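Local coordinates for short chain dehydrogenase (Mycobacterium smegmatis, PDB 3UCX), which probably works as an oxidoreductase of the short-chain dehydrogenase family, built on a Rossmann-type fold, at residues Val142-Ser147 with Ser165-Met170. Numbering follows the deposited sequence.
Sequences VVNVNS and SALLAM
Asn146, just past the end of strand 141-145, comes closest to the helix at Leu168, their CA atoms 7.1 Å apart, and no hydrogen bond joins residues 142-147 to 165-170. Leu167 points at the strand with CG anti to its backbone N (chi1 168°), which pushes its forked end between the amides of Asn144 and Asn146. One branch, CD1, lies 4.0 Å from Asn144 ND2; the other, CD2, reaches Asn146 ND2 at 3.6 Å and passes more loosely by Val145 O, at 4.0 Å. Asn146 also extends to the helix, its CG anti to its own N (chi1 -159°), and meets Leu168 at about a right angle. Its ND2 sits 3.6 Å from Leu168 CB and 3.5 Å from Leu168 N, but the latter is a meeting of two donors; ND2 instead donates to the carbonyl of Lys164, a turn earlier in the helix. At the other end of this amide, OD1 takes the N-H of Ser147 at 2.7 Å, in the carbonyl plane on a lone pair though well bent at hydrogen (131°). Both ends of the buried group are thus held, which fixes its flip. Asn144 is similarly occupied: OD1 accepts from Asn94 ND2 on the neighbouring strand, and ND2 bonds Ser171 OG, whose hydroxyl also bonds the carbonyl of Leu167. Polar links to the helix, from the strand at Asn144 and from the loop after it at Asn146, therefore flank the leucine. This is the strand-to-helix half of a right-handed beta-alpha-beta crossover, completed by strand 184-190, where Leu189 packs on Asn146 and Ser187 on Leu168. Val143 and Val145 face helix 232-243 across the sheet, while Ala166 and Ala169 pack on Met162 and Ser165 of a second subunit.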
ATOM      1  N   VAL A 142      20.709  -0.952   9.900  1.00 12.07           N
ATOM      2  CA  VAL A 142      19.920  -0.093  10.729  1.00 11.65           C
ATOM      3  C   VAL A 142      18.538  -0.721  10.837  1.00 11.67           C
ATOM      4  O   VAL A 142      17.992  -1.145   9.833  1.00 12.01           O
ATOM      5  CB  VAL A 142      19.761   1.302  10.122  1.00 11.56           C
ATOM      6  CG1 VAL A 142      18.772   2.137  10.970  1.00 11.27           C
ATOM      7  CG2 VAL A 142      21.148   1.974   9.972  1.00 11.60           C
ATOM      8  N   VAL A 143      18.012  -0.800  12.053  1.00 11.85           N
ATOM      9  CA  VAL A 143      16.599  -1.136  12.278  1.00 11.89           C
ATOM     10  C   VAL A 143      15.950  -0.009  13.049  1.00 12.05           C
ATOM     11  O   VAL A 143      16.318   0.267  14.201  1.00 12.33           O
ATOM     12  CB  VAL A 143      16.376  -2.449  13.058  1.00 12.21           C
ATOM     13  CG1 VAL A 143      14.879  -2.807  13.063  1.00 11.83           C
ATOM     14  CG2 VAL A 143      17.183  -3.588  12.458  1.00 12.24           C
ATOM     15  N   ASN A 144      14.956   0.614  12.428  1.00 11.93           N
ATOM     16  CA  ASN A 144      14.158   1.622  13.082  1.00 12.45           C
ATOM     17  C   ASN A 144      12.857   1.005  13.573  1.00 12.86           C
ATOM     18  O   ASN A 144      12.104   0.452  12.778  1.00 13.06           O
ATOM     19  CB  ASN A 144      13.884   2.788  12.141  1.00 12.54           C
ATOM     20  CG  ASN A 144      15.131   3.577  11.822  1.00 12.78           C
ATOM     21  OD1 ASN A 144      16.055   3.604  12.618  1.00 13.05           O
ATOM     22  ND2 ASN A 144      15.170   4.196  10.640  1.00 12.80           N
ATOM     23  N   VAL A 145      12.620   1.082  14.880  1.00 13.04           N
ATOM     24  CA  VAL A 145      11.375   0.602  15.459  1.00 13.09           C
ATOM     25  C   VAL A 145      10.324   1.654  15.201  1.00 13.51           C
ATOM     26  O   VAL A 145      10.425   2.808  15.669  1.00 14.30           O
ATOM     27  CB  VAL A 145      11.500   0.277  16.946  1.00 13.75           C
ATOM     28  CG1 VAL A 145      10.147  -0.220  17.514  1.00 12.92           C
ATOM     29  CG2 VAL A 145      12.596  -0.766  17.150  1.00 13.70           C
ATOM     30  N   ASN A 146       9.333   1.271  14.403  1.00 12.42           N
ATOM     31  CA  ASN A 146       8.244   2.157  14.046  1.00 12.31           C
ATOM     32  C   ASN A 146       6.968   1.704  14.806  1.00 12.62           C
ATOM     33  O   ASN A 146       7.046   1.366  16.001  1.00 13.09           O
ATOM     34  CB  ASN A 146       8.119   2.173  12.509  1.00 11.91           C
ATOM     35  CG  ASN A 146       7.406   3.402  11.982  1.00 12.32           C
ATOM     36  OD1 ASN A 146       6.197   3.552  12.215  1.00 13.08           O
ATOM     37  ND2 ASN A 146       8.132   4.283  11.251  1.00 11.49           N
ATOM     38  N   SER A 147       5.808   1.723  14.169  1.00 12.85           N
ATOM     39  CA  SER A 147       4.554   1.454  14.873  1.00 12.60           C
ATOM     40  C   SER A 147       3.433   1.090  13.920  1.00 12.51           C
ATOM     41  O   SER A 147       3.340   1.613  12.816  1.00 11.74           O
ATOM     42  CB  SER A 147       4.112   2.668  15.684  1.00 13.47           C
ATOM     43  OG  SER A 147       2.798   2.493  16.239  1.00 13.56           O
ATOM     44  N   SER A 165       5.086   8.152  10.484  1.00 12.09           N
ATOM     45  CA  SER A 165       5.007   8.144   9.029  1.00 12.47           C
ATOM     46  C   SER A 165       6.179   8.892   8.409  1.00 11.94           C
ATOM     47  O   SER A 165       6.755   8.442   7.425  1.00 12.61           O
ATOM     48  CB  SER A 165       3.697   8.742   8.566  1.00 12.72           C
ATOM     49  OG  SER A 165       2.625   7.870   8.958  1.00 13.51           O
ATOM     50  N   ALA A 166       6.528  10.028   8.981  1.00 11.58           N
ATOM     51  CA  ALA A 166       7.701  10.771   8.528  1.00 11.61           C
ATOM     52  C   ALA A 166       8.959   9.887   8.713  1.00 11.55           C
ATOM     53  O   ALA A 166       9.826   9.821   7.825  1.00 11.93           O
ATOM     54  CB  ALA A 166       7.841  12.100   9.291  1.00 11.44           C
ATOM     55  N   LEU A 167       9.034   9.175   9.842  1.00 11.42           N
ATOM     56  CA  LEU A 167      10.150   8.267  10.111  1.00 11.37           C
ATOM     57  C   LEU A 167      10.221   7.128   9.092  1.00 11.19           C
ATOM     58  O   LEU A 167      11.307   6.759   8.640  1.00 10.77           O
ATOM     59  CB  LEU A 167      10.076   7.716  11.534  1.00 11.74           C
ATOM     60  CG  LEU A 167      11.008   6.537  11.889  1.00 11.79           C
ATOM     61  CD1 LEU A 167      12.500   6.903  11.818  1.00 11.84           C
ATOM     62  CD2 LEU A 167      10.653   5.979  13.263  1.00 11.55           C
ATOM     63  N   LEU A 168       9.070   6.544   8.760  1.00 10.48           N
ATOM     64  CA  LEU A 168       9.001   5.445   7.786  1.00 10.57           C
ATOM     65  C   LEU A 168       9.477   5.914   6.406  1.00 10.59           C
ATOM     66  O   LEU A 168      10.303   5.253   5.742  1.00 10.23           O
ATOM     67  CB  LEU A 168       7.587   4.860   7.716  1.00 10.93           C
ATOM     68  CG  LEU A 168       7.378   3.673   6.765  1.00 11.40           C
ATOM     69  CD1 LEU A 168       8.345   2.525   7.082  1.00 11.80           C
ATOM     70  CD2 LEU A 168       5.903   3.234   6.739  1.00 12.14           C
ATOM     71  N   ALA A 169       8.997   7.083   6.008  1.00 10.50           N
ATOM     72  CA  ALA A 169       9.378   7.671   4.730  1.00 11.20           C
ATOM     73  C   ALA A 169      10.914   7.904   4.704  1.00 10.95           C
ATOM     74  O   ALA A 169      11.602   7.500   3.771  1.00 11.26           O
ATOM     75  CB  ALA A 169       8.631   8.974   4.504  1.00 10.91           C
ATOM     76  N   MET A 170      11.437   8.508   5.764  1.00 11.48           N
ATOM     77  CA  MET A 170      12.872   8.735   5.897  1.00 11.89           C
ATOM     78  C   MET A 170      13.667   7.427   5.849  1.00 11.80           C
ATOM     79  O   MET A 170      14.755   7.361   5.217  1.00 11.60           O
ATOM     80  CB  MET A 170      13.161   9.452   7.207  1.00 12.76           C
ATOM     81  CG  MET A 170      14.613   9.859   7.386  1.00 13.49           C
ATOM     82  SD  MET A 170      14.881  10.524   9.027  1.00 15.59           S
ATOM     83  CE  MET A 170      14.950   9.050  10.030  1.00 14.86           C
TER